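Local atomic coordinates of putative mandelate racemase (Salmonella typhimurium, PDB entry 2O56), a protein that binds magnesium as a member of the enolase superfamily and is probably a hydro-lyase (dehydratase), although its reaction and substrate are not established. Residues A[116-121]-A[379-384]; A[123-128]-A[337-342]; A[135-140]-A[169-174]; A[190-195]-A[227-232]; A[217-222]-A[243-248]. All coordinates share one frame; numbering follows the deposited sequence. Where two conformers were deposited one is given.

Contact 1: residues A[116-121]-A[379-384]; sequences VPLYKM and PGIGQE
Pro117 and Gly380 lie abreast in a buried single backbone bridge, which ties the start of the short helix 118-121, in the N-terminal family region of this enolase-superfamily chain, to the loop between strand 372-373 and helix 387-392. Gly380 supplies both bonds of the bridge. Its amide N donates to Val116 O at 2.9 Å, and its carbonyl O accepts from Leu118 N at 3.0 Å. Pro117, between those two partners, is the N-cap of the helix, and the second bond therefore satisfies an amide of the first helical turn. A type II' turn from Pro379 to Gly382 presents Gly380 this way, with the positive phi of 69° that glycine accepts easily. Pro379 CA adds a CA-H...O contact to Val116 O at 3.6 Å. His336 of helix 328-340 reaches both segments, one imidazole nitrogen bonded to Tyr119 N and the other to Ile381 O. Trp114 of a neighbouring subunit also packs on Val116 and Met121. Side-chain contact between the two segments is slight. With Leu118 CG anti to its backbone N (chi1 177°), the side chain runs out beside Ile381, pointing the same way, and its CD2 methyl meets Ile381 CG2 at 4.0 Å.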
# COMPACT_ATOMS: atom_id res chain seq x y z
N VAL A 116 -42.89 -5.41 24.40
CA VAL A 116 -42.13 -6.37 23.60
C VAL A 116 -40.71 -6.60 24.12
O VAL A 116 -40.02 -5.68 24.53
CB VAL A 116 -42.10 -6.00 22.10
CG1 VAL A 116 -43.48 -6.19 21.46
CG2 VAL A 116 -41.60 -4.59 21.92
N PRO A 117 -40.26 -7.88 24.12
CA PRO A 117 -38.88 -8.10 24.54
C PRO A 117 -37.84 -7.53 23.56
O PRO A 117 -38.08 -7.46 22.35
CB PRO A 117 -38.77 -9.63 24.59
CG PRO A 117 -39.80 -10.09 23.61
CD PRO A 117 -40.93 -9.14 23.74
N LEU A 118 -36.70 -7.13 24.11
CA LEU A 118 -35.62 -6.50 23.36
C LEU A 118 -35.22 -7.23 22.08
O LEU A 118 -35.08 -6.58 21.05
CB LEU A 118 -34.40 -6.27 24.27
CG LEU A 118 -33.12 -5.68 23.68
CD1 LEU A 118 -33.38 -4.34 23.04
CD2 LEU A 118 -32.05 -5.56 24.76
N TYR A 119 -35.08 -8.56 22.12
CA TYR A 119 -34.64 -9.31 20.94
C TYR A 119 -35.51 -9.06 19.71
O TYR A 119 -35.01 -8.98 18.60
CB TYR A 119 -34.45 -10.81 21.23
CG TYR A 119 -35.73 -11.62 21.37
CD1 TYR A 119 -36.36 -12.17 20.25
CD2 TYR A 119 -36.33 -11.81 22.62
CE1 TYR A 119 -37.55 -12.90 20.36
CE2 TYR A 119 -37.53 -12.55 22.74
CZ TYR A 119 -38.13 -13.09 21.61
OH TYR A 119 -39.31 -13.80 21.71
N LYS A 120 -36.82 -8.90 19.92
CA LYS A 120 -37.75 -8.65 18.83
C LYS A 120 -37.56 -7.25 18.23
O LYS A 120 -37.71 -7.06 17.03
CB LYS A 120 -39.20 -8.81 19.30
CG LYS A 120 -39.67 -10.21 19.45
CD LYS A 120 -41.15 -10.26 19.78
CE LYS A 120 -41.68 -11.66 19.58
NZ LYS A 120 -43.13 -11.77 19.90
N MET A 121 -37.21 -6.28 19.06
CA MET A 121 -36.87 -4.95 18.59
C MET A 121 -35.51 -4.90 17.90
O MET A 121 -35.24 -3.98 17.15
CB MET A 121 -36.88 -3.95 19.75
CG MET A 121 -38.20 -3.93 20.52
SD MET A 121 -38.22 -2.56 21.67
CE MET A 121 -37.11 -3.15 22.90
N PRO A 379 -41.47 -7.69 28.51
CA PRO A 379 -41.15 -6.41 27.85
C PRO A 379 -39.78 -5.81 28.19
O PRO A 379 -39.30 -5.93 29.34
CB PRO A 379 -42.29 -5.48 28.32
CG PRO A 379 -43.44 -6.41 28.59
CD PRO A 379 -42.80 -7.66 29.16
N GLY A 380 -39.15 -5.17 27.20
CA GLY A 380 -37.85 -4.51 27.39
C GLY A 380 -36.76 -5.52 27.63
O GLY A 380 -36.81 -6.63 27.11
N ILE A 381 -35.78 -5.16 28.45
CA ILE A 381 -34.66 -6.06 28.69
C ILE A 381 -35.02 -7.27 29.53
O ILE A 381 -34.30 -8.27 29.53
CB ILE A 381 -33.41 -5.33 29.24
CG1 ILE A 381 -33.61 -4.87 30.68
CG2 ILE A 381 -33.04 -4.15 28.32
CD1 ILE A 381 -32.32 -4.51 31.38
N GLY A 382 -36.14 -7.18 30.26
CA GLY A 382 -36.67 -8.29 31.06
C GLY A 382 -35.93 -8.49 32.37
O GLY A 382 -35.91 -9.60 32.93
N GLN A 383 -35.32 -7.41 32.85
CA GLN A 383 -34.50 -7.43 34.06
C GLN A 383 -34.51 -6.08 34.75
O GLN A 383 -34.56 -5.03 34.10
CB GLN A 383 -33.08 -7.91 33.74
CG GLN A 383 -32.25 -8.30 34.99
CD GLN A 383 -32.89 -9.40 35.84
OE1 GLN A 383 -33.86 -9.16 36.56
NE2 GLN A 383 -32.31 -10.61 35.78
N GLU A 384 -34.50 -6.10 36.08
CA GLU A 384 -34.69 -4.91 36.89
C GLU A 384 -34.04 -5.18 38.23
O GLU A 384 -34.08 -6.31 38.71
CB GLU A 384 -36.18 -4.66 37.15
CG GLU A 384 -36.98 -4.10 35.99
CD GLU A 384 -38.36 -3.62 36.40
OE1 GLU A 384 -38.73 -3.83 37.58
OE2 GLU A 384 -39.06 -3.04 35.55

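Contact 2: residues A[123-128]-A[337-342]; sequences GGKSRE and METAIP
Ser126 and Arg127 close over the last turn of helix 328-340, and the tight part of the contact is where their polar groups meet the carbonyls of the helix end and of the two residues that follow it. Ser126 grips twice: its backbone N donates to Thr339 O at 2.8 Å, and its hydroxyl OG donates to Ala340 O at 2.6 Å, from above that carbonyl plane. Arg127 reaches in from beside the helix end, its chain bent at chi3 (40°), and meets the carbonyls with the edge of its guanidinium. NH1 bonds Ile341 O at 2.7 Å, almost head-on to the carbonyl, and more weakly Glu338 O; NH2 adds weak bonds to Ile341 O and Pro342 O. A cation collecting carbonyls at a helix C-terminus would be favoured by the helix dipole. The segment 123-128 leaves a helix, for Gly123, at positive phi, is the C-prime residue of the Schellman motif that ends helix 118-121. Gly124 O comes within 3.2 Å of Ala340 CA in a CA-H...O contact. The looser side lies toward Lys125, where its CG meets Thr339 CG2 at 3.8 Å, while its NZ pairs with Glu377. A water donates both to Arg127 O at 2.9 Å and to Thr339 OG1, a hydroxyl also bonded to Leu335 O. A neighbouring subunit lies close by, its Asn73 OD1 accepting from Lys125 N and its Ala76 packing on Ser126.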
# COMPACT_ATOMS: atom_id res chain seq x y z
N GLY A 123 -34.64 -7.30 15.83
CA GLY A 123 -34.81 -8.08 14.61
C GLY A 123 -35.17 -9.55 14.77
O GLY A 123 -35.15 -10.31 13.79
N GLY A 124 -35.50 -9.95 15.99
CA GLY A 124 -36.25 -11.18 16.20
C GLY A 124 -35.40 -12.33 16.68
O GLY A 124 -34.29 -12.14 17.16
N LYS A 125 -35.94 -13.54 16.59
CA LYS A 125 -35.29 -14.68 17.21
C LYS A 125 -34.55 -15.44 16.11
O LYS A 125 -35.14 -16.25 15.40
CB LYS A 125 -36.34 -15.57 17.92
CG LYS A 125 -35.75 -16.69 18.78
CD LYS A 125 -36.77 -17.36 19.67
CE LYS A 125 -36.92 -16.65 21.00
NZ LYS A 125 -38.21 -17.00 21.66
N SER A 126 -33.25 -15.18 15.97
CA SER A 126 -32.45 -15.87 14.95
C SER A 126 -31.94 -17.25 15.39
O SER A 126 -31.44 -18.01 14.56
CB SER A 126 -31.26 -15.00 14.51
OG SER A 126 -31.71 -13.74 14.05
N ARG A 127 -32.05 -17.56 16.68
CA ARG A 127 -31.69 -18.88 17.22
C ARG A 127 -32.48 -19.12 18.50
O ARG A 127 -32.89 -18.17 19.16
CB ARG A 127 -30.17 -18.99 17.48
CG ARG A 127 -29.63 -18.04 18.58
CD ARG A 127 -28.10 -17.89 18.57
NE ARG A 127 -27.55 -17.82 17.22
CZ ARG A 127 -27.57 -16.73 16.45
NH1 ARG A 127 -28.08 -15.60 16.90
NH2 ARG A 127 -27.08 -16.78 15.22
N GLU A 128 -32.68 -20.38 18.86
CA GLU A 128 -33.62 -20.73 19.93
C GLU A 128 -32.92 -20.90 21.27
O GLU A 128 -33.52 -20.71 22.32
CB GLU A 128 -34.41 -22.01 19.60
CG GLU A 128 -35.35 -21.90 18.40
CD GLU A 128 -36.47 -20.90 18.62
OE1 GLU A 128 -37.10 -20.93 19.70
OE2 GLU A 128 -36.73 -20.08 17.71
N MET A 337 -29.19 -9.52 22.42
CA MET A 337 -28.37 -9.21 21.25
C MET A 337 -28.00 -10.52 20.58
O MET A 337 -28.13 -10.67 19.37
CB MET A 337 -27.11 -8.46 21.67
CG MET A 337 -26.24 -7.88 20.50
SD MET A 337 -27.02 -6.51 19.63
CE MET A 337 -26.94 -5.22 20.86
N GLU A 338 -27.53 -11.47 21.37
CA GLU A 338 -27.02 -12.73 20.83
C GLU A 338 -28.13 -13.58 20.20
O GLU A 338 -27.86 -14.47 19.40
CB GLU A 338 -26.29 -13.49 21.93
CG GLU A 338 -25.02 -12.78 22.39
CD GLU A 338 -24.40 -13.38 23.64
OE1 GLU A 338 -25.14 -13.84 24.52
OE2 GLU A 338 -23.15 -13.35 23.74
N THR A 339 -29.39 -13.28 20.55
CA THR A 339 -30.54 -13.98 19.99
C THR A 339 -30.86 -13.48 18.60
O THR A 339 -31.21 -14.27 17.72
CB THR A 339 -31.80 -13.83 20.90
OG1 THR A 339 -31.53 -14.44 22.16
CG2 THR A 339 -33.02 -14.49 20.31
N ALA A 340 -30.75 -12.16 18.42
CA ALA A 340 -31.15 -11.50 17.19
C ALA A 340 -30.10 -11.54 16.07
O ALA A 340 -30.44 -11.69 14.88
CB ALA A 340 -31.51 -10.05 17.48
N ILE A 341 -28.84 -11.35 16.42
CA ILE A 341 -27.80 -11.19 15.38
C ILE A 341 -27.53 -12.52 14.64
O ILE A 341 -27.54 -13.59 15.25
CB ILE A 341 -26.48 -10.60 15.95
CG1 ILE A 341 -25.91 -11.51 17.04
CG2 ILE A 341 -26.70 -9.19 16.51
CD1 ILE A 341 -24.46 -11.19 17.41
N PRO A 342 -27.29 -12.44 13.31
CA PRO A 342 -26.91 -13.63 12.54
C PRO A 342 -25.55 -14.20 12.90
O PRO A 342 -25.35 -15.41 12.79
CB PRO A 342 -26.95 -13.17 11.07
CG PRO A 342 -27.00 -11.70 11.10
CD PRO A 342 -27.43 -11.23 12.47
O HOH W 1 -32.03 -17.43 21.82

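Contact 3: residues A[135-140]-A[169-174]; sequences SQLQFG and DAIKVD
Leu137 N donates to Lys172 O at 3.1 Å. This links the short 3-10 turn after strand 130-135 to strand 170-173, the first strand of the parallel barrel sheet. The other crossing hydrogen bond uses a side chain: the Gln138 chain bends at chi2 (-87°), turning its amide back so that OE1 takes Asp174 N at 3.0 Å, from above the amide plane. The far end of the same amide is also held, because Gln138 NE2 donates to Gln136 OE1 at 2.8 Å, fixing its flip. Apolar contact is concentrated on Leu137, whose CD2 presses against Ile171 CB at 3.5 Å with the two side chains at about a right angle, while its CB meets Val173 CG2. At the polar tips, Gln136 and Lys172 run side by side, and Lys172 CE approaches Ser135 OG to 3.3 Å. Lys172 NZ goes on to salt bridges with Glu247 and Glu348, and Ser135 OG also bonds Glu348. Gln136 NE2 bonds Glu221 OE1, a magnesium ligand. The bonds form a chain from Asp174 N through Gln138 and Gln136 to Glu221, consistent with a second shell that positions a metal-binding carboxylate.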
# COMPACT_ATOMS: atom_id res chain seq x y z
N SER A 135 -16.32 -19.54 31.97
CA SER A 135 -15.27 -18.52 31.77
C SER A 135 -14.35 -18.45 32.98
O SER A 135 -14.80 -18.59 34.12
CB SER A 135 -15.91 -17.14 31.55
OG SER A 135 -14.94 -16.19 31.08
N GLN A 136 -13.05 -18.23 32.73
CA GLN A 136 -12.02 -17.99 33.75
C GLN A 136 -11.77 -19.12 34.77
O GLN A 136 -11.80 -18.90 35.98
CB GLN A 136 -12.18 -16.62 34.43
CG GLN A 136 -12.55 -15.44 33.51
CD GLN A 136 -11.44 -15.00 32.53
OE1 GLN A 136 -10.39 -15.62 32.42
NE2 GLN A 136 -11.70 -13.91 31.81
N LEU A 137 -11.48 -20.31 34.25
CA LEU A 137 -11.25 -21.52 35.03
C LEU A 137 -10.04 -21.48 35.96
O LEU A 137 -9.93 -22.33 36.84
CB LEU A 137 -11.11 -22.73 34.10
CG LEU A 137 -12.28 -23.68 33.93
CD1 LEU A 137 -13.61 -22.97 33.77
CD2 LEU A 137 -11.99 -24.54 32.74
N GLN A 138 -9.14 -20.52 35.77
CA GLN A 138 -8.03 -20.29 36.70
C GLN A 138 -8.52 -19.98 38.11
O GLN A 138 -7.76 -20.09 39.08
CB GLN A 138 -7.07 -19.21 36.20
CG GLN A 138 -7.70 -17.79 36.13
CD GLN A 138 -8.39 -17.51 34.80
OE1 GLN A 138 -8.71 -18.43 34.05
NE2 GLN A 138 -8.61 -16.24 34.51
N PHE A 139 -9.79 -19.61 38.23
CA PHE A 139 -10.36 -19.30 39.53
C PHE A 139 -11.28 -20.41 40.01
O PHE A 139 -11.99 -20.25 41.01
CB PHE A 139 -11.10 -17.97 39.48
CG PHE A 139 -10.23 -16.81 39.07
CD1 PHE A 139 -9.00 -16.59 39.68
CD2 PHE A 139 -10.64 -15.94 38.08
CE1 PHE A 139 -8.20 -15.53 39.31
CE2 PHE A 139 -9.85 -14.86 37.70
CZ PHE A 139 -8.63 -14.65 38.32
N GLY A 140 -11.27 -21.53 39.30
CA GLY A 140 -12.04 -22.69 39.70
C GLY A 140 -13.42 -22.77 39.08
O GLY A 140 -13.88 -21.85 38.41
N ASP A 169 -19.76 -27.41 27.00
CA ASP A 169 -18.86 -27.98 26.01
C ASP A 169 -17.79 -26.99 25.54
O ASP A 169 -17.18 -27.17 24.49
CB ASP A 169 -19.63 -28.62 24.83
CG ASP A 169 -20.41 -27.60 24.00
OD1 ASP A 169 -20.39 -26.40 24.32
OD2 ASP A 169 -21.05 -28.02 23.02
N ALA A 170 -17.56 -25.95 26.33
CA ALA A 170 -16.47 -25.03 26.08
C ALA A 170 -16.09 -24.30 27.35
O ALA A 170 -16.94 -24.06 28.23
CB ALA A 170 -16.83 -24.04 24.98
N ILE A 171 -14.81 -23.98 27.45
CA ILE A 171 -14.24 -23.34 28.61
C ILE A 171 -13.28 -22.25 28.12
O ILE A 171 -12.72 -22.34 27.03
CB ILE A 171 -13.49 -24.36 29.54
CG1 ILE A 171 -12.29 -25.00 28.85
CG2 ILE A 171 -14.45 -25.48 30.01
CD1 ILE A 171 -10.95 -24.33 29.17
N LYS A 172 -13.10 -21.22 28.94
CA LYS A 172 -12.01 -20.27 28.76
C LYS A 172 -11.13 -20.15 30.00
O LYS A 172 -11.62 -20.23 31.13
CB LYS A 172 -12.56 -18.90 28.40
CG LYS A 172 -11.48 -17.82 28.26
CD LYS A 172 -12.10 -16.53 27.76
CE LYS A 172 -12.50 -15.61 28.88
NZ LYS A 172 -13.24 -14.43 28.26
N VAL A 173 -9.85 -19.93 29.79
CA VAL A 173 -8.89 -19.96 30.87
C VAL A 173 -7.67 -19.12 30.53
O VAL A 173 -7.16 -19.18 29.40
CB VAL A 173 -8.48 -21.43 31.18
CG1 VAL A 173 -7.81 -22.08 29.97
CG2 VAL A 173 -7.63 -21.50 32.42
N ASP A 174 -7.22 -18.33 31.50
CA ASP A 174 -5.91 -17.70 31.45
C ASP A 174 -4.95 -18.56 32.26
O ASP A 174 -4.97 -18.52 33.48
CB ASP A 174 -6.00 -16.28 32.05
CG ASP A 174 -4.69 -15.49 31.94
OD1 ASP A 174 -3.60 -16.08 31.77
OD2 ASP A 174 -4.77 -14.24 32.04

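Contact 4: residues A[190-195]-A[227-232]; sequences NGPLTD and DTTSAI
Asn190 and Asp227 cross obliquely, their amide and carboxylate planes 68° apart, with Asn190 OD1 turned to Asp227 CB at 3.5 Å rather than to its oxygens; the Asn190 ND2 end is held by Asn188. The carboxylate is taken instead by the next amide. Gly191 N donates to Asp227 OD1 at 2.9 Å, coming from above the carboxylate plane in an almost straight bond. Asp227 CG sits between its backbone N and carbonyl carbon (chi1 73°), which folds the carboxylate back over the start of helix 228-238. There OD1 also receives Ser230 N at 3.3 Å, nearly along its C-O axis, while Ser230 OG accepts from Asp227 N at 3.0 Å and also bonds Leu189 O. These reciprocal bonds make a capping box, so a single oxygen both caps a barrel helix and holds the loop before helix 195-212. Further along, Thr229 directs CG2 at the Pro192 ring, touching its N at 3.8 Å, and the two side chains cross at a slant. Ser230 CB has Gly191 O and the Leu193 CD1 methyl as neighbours, the latter at 3.7 Å. Another subunit covers this edge, Phe244 of that chain packing on Pro192 and Ser291 on Thr229.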
# COMPACT_ATOMS: atom_id res chain seq x y z
N ASN A 190 5.69 -8.75 29.53
CA ASN A 190 6.09 -8.04 28.31
C ASN A 190 7.47 -8.44 27.77
O ASN A 190 8.39 -8.68 28.54
CB ASN A 190 6.08 -6.53 28.53
CG ASN A 190 4.74 -6.02 29.08
OD1 ASN A 190 3.73 -6.01 28.38
ND2 ASN A 190 4.76 -5.57 30.33
N GLY A 191 7.60 -8.50 26.44
CA GLY A 191 8.90 -8.74 25.82
C GLY A 191 9.13 -10.22 25.61
O GLY A 191 8.24 -11.03 25.89
N PRO A 192 10.33 -10.60 25.13
CA PRO A 192 10.62 -12.03 25.02
C PRO A 192 10.79 -12.62 26.42
O PRO A 192 11.33 -11.96 27.29
CB PRO A 192 11.93 -12.09 24.22
CG PRO A 192 12.48 -10.71 24.21
CD PRO A 192 11.45 -9.74 24.71
N LEU A 193 10.28 -13.83 26.65
CA LEU A 193 10.19 -14.35 28.01
C LEU A 193 10.97 -15.65 28.13
O LEU A 193 11.05 -16.42 27.17
CB LEU A 193 8.73 -14.56 28.41
CG LEU A 193 7.74 -13.39 28.50
CD1 LEU A 193 6.35 -13.94 28.80
CD2 LEU A 193 8.16 -12.37 29.57
N THR A 194 11.56 -15.89 29.30
CA THR A 194 12.25 -17.17 29.57
C THR A 194 11.23 -18.31 29.49
O THR A 194 10.08 -18.15 29.89
CB THR A 194 12.95 -17.21 30.97
OG1 THR A 194 13.70 -16.01 31.18
CG2 THR A 194 13.91 -18.39 31.07
N ASP A 195 11.67 -19.46 29.00
CA ASP A 195 10.77 -20.56 28.74
C ASP A 195 9.87 -20.94 29.92
O ASP A 195 8.69 -21.22 29.73
CB ASP A 195 11.53 -21.78 28.23
CG ASP A 195 10.60 -22.90 27.84
OD1 ASP A 195 9.88 -22.75 26.83
OD2 ASP A 195 10.58 -23.91 28.56
N ASP A 227 2.46 -8.59 25.80
CA ASP A 227 2.56 -7.67 24.67
C ASP A 227 2.69 -8.48 23.38
O ASP A 227 2.54 -9.70 23.40
CB ASP A 227 3.68 -6.63 24.89
CG ASP A 227 5.10 -7.22 24.76
OD1 ASP A 227 5.26 -8.45 24.68
OD2 ASP A 227 6.08 -6.43 24.76
N THR A 228 2.98 -7.80 22.27
CA THR A 228 3.09 -8.47 20.97
C THR A 228 4.07 -9.65 20.98
O THR A 228 3.73 -10.74 20.55
CB THR A 228 3.48 -7.48 19.86
OG1 THR A 228 2.52 -6.42 19.85
CG2 THR A 228 3.49 -8.15 18.48
N THR A 229 5.26 -9.43 21.50
CA THR A 229 6.29 -10.48 21.50
C THR A 229 5.91 -11.73 22.31
O THR A 229 5.98 -12.84 21.79
CB THR A 229 7.66 -9.89 21.90
OG1 THR A 229 7.93 -8.78 21.04
CG2 THR A 229 8.79 -10.93 21.72
N SER A 230 5.50 -11.54 23.55
CA SER A 230 5.09 -12.66 24.40
C SER A 230 3.77 -13.31 23.99
O SER A 230 3.60 -14.51 24.17
CB SER A 230 5.00 -12.22 25.86
OG SER A 230 4.25 -11.02 26.00
N ALA A 231 2.83 -12.53 23.45
CA ALA A 231 1.59 -13.11 22.92
C ALA A 231 1.90 -14.07 21.78
O ALA A 231 1.31 -15.15 21.67
CB ALA A 231 0.62 -12.00 22.43
N ILE A 232 2.83 -13.67 20.92
CA ILE A 232 3.30 -14.54 19.83
C ILE A 232 4.03 -15.79 20.35
O ILE A 232 3.80 -16.88 19.86
CB ILE A 232 4.15 -13.79 18.79
CG1 ILE A 232 3.25 -12.84 17.98
CG2 ILE A 232 4.87 -14.78 17.85
CD1 ILE A 232 4.03 -11.74 17.25

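Contact 5: residues A[217-222]-A[243-248]; sequences DIIAEM and IFYYEE. With MG (magnesium ion), chain I.
Phe244 carries the Asp217 carboxylate on one face, the two planes 21° apart, with Asp217 CG 3.4 Å above the ring and offset toward its rim; Ile219 CG1 lies at the ring edge. Asp217 OD2 forms a salt bridge with Arg131. Tyr245 has that same Ile219 CG1 over the centre of one face, 4.0 Å from the ring centroid, a CH-pi contact. The Tyr246 ring meets Ala220 O at its edge, and Met222 lies obliquely beside it in a Met-aromatic contact, CG 3.3 Å from Tyr246 CE1 and SD 4.9 Å from the centroid. The backbones pair in parallel: Phe244 N bonds Ile218 O, Ala220 N bonds Tyr245 O, Glu247 N bonds Ala220 O, and Met222 N bonds Glu247 O. Ala220 and Tyr246 share the sheet face turned to helix 228-238, Glu221 and Glu247 the other. There the Glu221 chain bends at chi2 (86°) while Glu247 stays extended beyond CG, and their carboxylates, planes 60° apart, converge on the magnesium ion, bound by Glu221 OE1 at 2.3 Å and Glu247 OE2 at 2.2 Å. These two oxygens lie 3.0 Å apart, as the shared cation explains. Glu221 OE2 accepts from His223 N, Glu247 OE1 pairs with Lys172, and Glu273 and two waters are the other ligands. Acidic ligands at the C-terminal ends of neighbouring parallel strands are the hallmark of the enolase-superfamily barrel metal site.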
# COMPACT_ATOMS: atom_id res chain seq x y z
N ASP A 217 -14.40 -27.23 23.53
CA ASP A 217 -13.64 -26.09 23.01
C ASP A 217 -12.89 -25.37 24.11
O ASP A 217 -13.37 -25.27 25.23
CB ASP A 217 -14.57 -25.16 22.23
CG ASP A 217 -14.93 -25.72 20.87
OD1 ASP A 217 -14.00 -26.16 20.15
OD2 ASP A 217 -16.12 -25.75 20.52
N ILE A 218 -11.67 -24.90 23.80
CA ILE A 218 -10.87 -24.19 24.76
C ILE A 218 -10.49 -22.81 24.20
O ILE A 218 -9.86 -22.72 23.14
CB ILE A 218 -9.58 -24.95 25.11
CG1 ILE A 218 -9.89 -26.32 25.75
CG2 ILE A 218 -8.70 -24.11 26.04
CD1 ILE A 218 -8.66 -27.18 26.00
N ILE A 219 -10.89 -21.76 24.91
CA ILE A 219 -10.47 -20.40 24.60
C ILE A 219 -9.31 -20.04 25.53
O ILE A 219 -9.40 -20.23 26.74
CB ILE A 219 -11.65 -19.39 24.77
CG1 ILE A 219 -12.80 -19.78 23.85
CG2 ILE A 219 -11.19 -17.93 24.52
CD1 ILE A 219 -14.15 -19.27 24.31
N ALA A 220 -8.22 -19.53 24.95
CA ALA A 220 -7.09 -19.06 25.73
C ALA A 220 -7.19 -17.55 25.90
O ALA A 220 -7.19 -16.82 24.91
CB ALA A 220 -5.80 -19.41 25.02
N GLU A 221 -7.28 -17.11 27.15
CA GLU A 221 -7.48 -15.71 27.50
C GLU A 221 -6.16 -15.17 28.02
O GLU A 221 -5.47 -15.84 28.78
CB GLU A 221 -8.60 -15.63 28.55
CG GLU A 221 -8.53 -14.52 29.53
CD GLU A 221 -9.17 -13.25 29.00
OE1 GLU A 221 -10.35 -12.98 29.33
OE2 GLU A 221 -8.50 -12.51 28.25
N MET A 222 -5.79 -13.96 27.59
CA MET A 222 -4.49 -13.39 27.93
C MET A 222 -4.62 -12.08 28.70
O MET A 222 -3.64 -11.60 29.27
CB MET A 222 -3.65 -13.13 26.68
CG MET A 222 -3.30 -14.34 25.87
SD MET A 222 -2.54 -15.68 26.80
CE MET A 222 -0.85 -15.13 26.91
N ILE A 243 -6.86 -24.65 19.84
CA ILE A 243 -7.47 -23.50 20.54
C ILE A 243 -8.60 -22.83 19.73
O ILE A 243 -8.43 -22.53 18.54
CB ILE A 243 -6.35 -22.49 20.97
CG1 ILE A 243 -5.32 -23.22 21.84
CG2 ILE A 243 -6.90 -21.27 21.74
CD1 ILE A 243 -5.90 -23.70 23.20
N PHE A 244 -9.76 -22.62 20.37
CA PHE A 244 -11.01 -22.16 19.70
C PHE A 244 -10.84 -20.70 19.24
O PHE A 244 -11.01 -20.38 18.07
CB PHE A 244 -12.16 -22.21 20.70
CG PHE A 244 -13.52 -22.15 20.09
CD1 PHE A 244 -13.88 -23.00 19.05
CD2 PHE A 244 -14.48 -21.29 20.61
CE1 PHE A 244 -15.17 -22.94 18.51
CE2 PHE A 244 -15.77 -21.23 20.09
CZ PHE A 244 -16.10 -22.05 19.03
N TYR A 245 -10.51 -19.84 20.19
CA TYR A 245 -9.83 -18.59 19.85
C TYR A 245 -8.93 -18.07 20.95
O TYR A 245 -8.92 -18.59 22.06
CB TYR A 245 -10.83 -17.56 19.35
CG TYR A 245 -12.09 -17.35 20.19
CD1 TYR A 245 -12.10 -16.49 21.27
CD2 TYR A 245 -13.30 -17.98 19.84
CE1 TYR A 245 -13.26 -16.27 22.01
CE2 TYR A 245 -14.46 -17.77 20.58
CZ TYR A 245 -14.42 -16.92 21.66
OH TYR A 245 -15.57 -16.69 22.38
N TYR A 246 -8.15 -17.03 20.62
CA TYR A 246 -7.06 -16.55 21.46
C TYR A 246 -7.43 -15.11 21.80
O TYR A 246 -7.45 -14.27 20.91
CB TYR A 246 -5.79 -16.55 20.61
CG TYR A 246 -4.47 -16.31 21.34
CD1 TYR A 246 -4.30 -16.68 22.67
CD2 TYR A 246 -3.38 -15.74 20.66
CE1 TYR A 246 -3.09 -16.48 23.32
CE2 TYR A 246 -2.15 -15.54 21.31
CZ TYR A 246 -2.02 -15.91 22.63
OH TYR A 246 -0.83 -15.70 23.27
N GLU A 247 -7.73 -14.82 23.07
CA GLU A 247 -8.47 -13.61 23.46
C GLU A 247 -7.55 -12.52 24.03
O GLU A 247 -6.73 -12.77 24.91
CB GLU A 247 -9.59 -13.94 24.48
CG GLU A 247 -10.25 -12.70 25.04
CD GLU A 247 -11.46 -12.99 25.90
OE1 GLU A 247 -12.11 -14.05 25.75
OE2 GLU A 247 -11.76 -12.14 26.76
N GLU A 248 -7.70 -11.31 23.51
CA GLU A 248 -6.89 -10.17 23.94
C GLU A 248 -5.39 -10.45 24.11
O GLU A 248 -4.84 -10.18 25.17
CB GLU A 248 -7.45 -9.61 25.26
CG GLU A 248 -8.76 -8.84 25.09
CD GLU A 248 -8.96 -7.81 26.17
OE1 GLU A 248 -9.07 -8.21 27.34
OE2 GLU A 248 -8.99 -6.59 25.85
MG MG I . -11.63 -11.13 28.71
O HOH W 2 -13.50 -11.59 29.81
O HOH W 3 -9.41 -10.32 28.25

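Overall arrangement
Contacts 1 and 2 form one cluster, their centres 13 Å apart, in which helix 118-121 and the turn after it are fastened to helix 328-340 and the loop at 379-384; both border a second subunit. Contacts 3 and 5 form another at the metal site, 10 Å apart, sharing the parallel sheet through neighbouring strands 170-173 and 217-221 and meeting in the Lys172-Glu247 salt bridge. Contact 4 caps helix 228-238, which joins the two strands of contact 5, and meets it through Ala231 O and Tyr246 OH. Along the chain contact 1 encloses contact 2, which encloses the rest: early and late segments bracket the magnesium-binding strands, although contact 1 lies about 31 Å from contact 5, between centres.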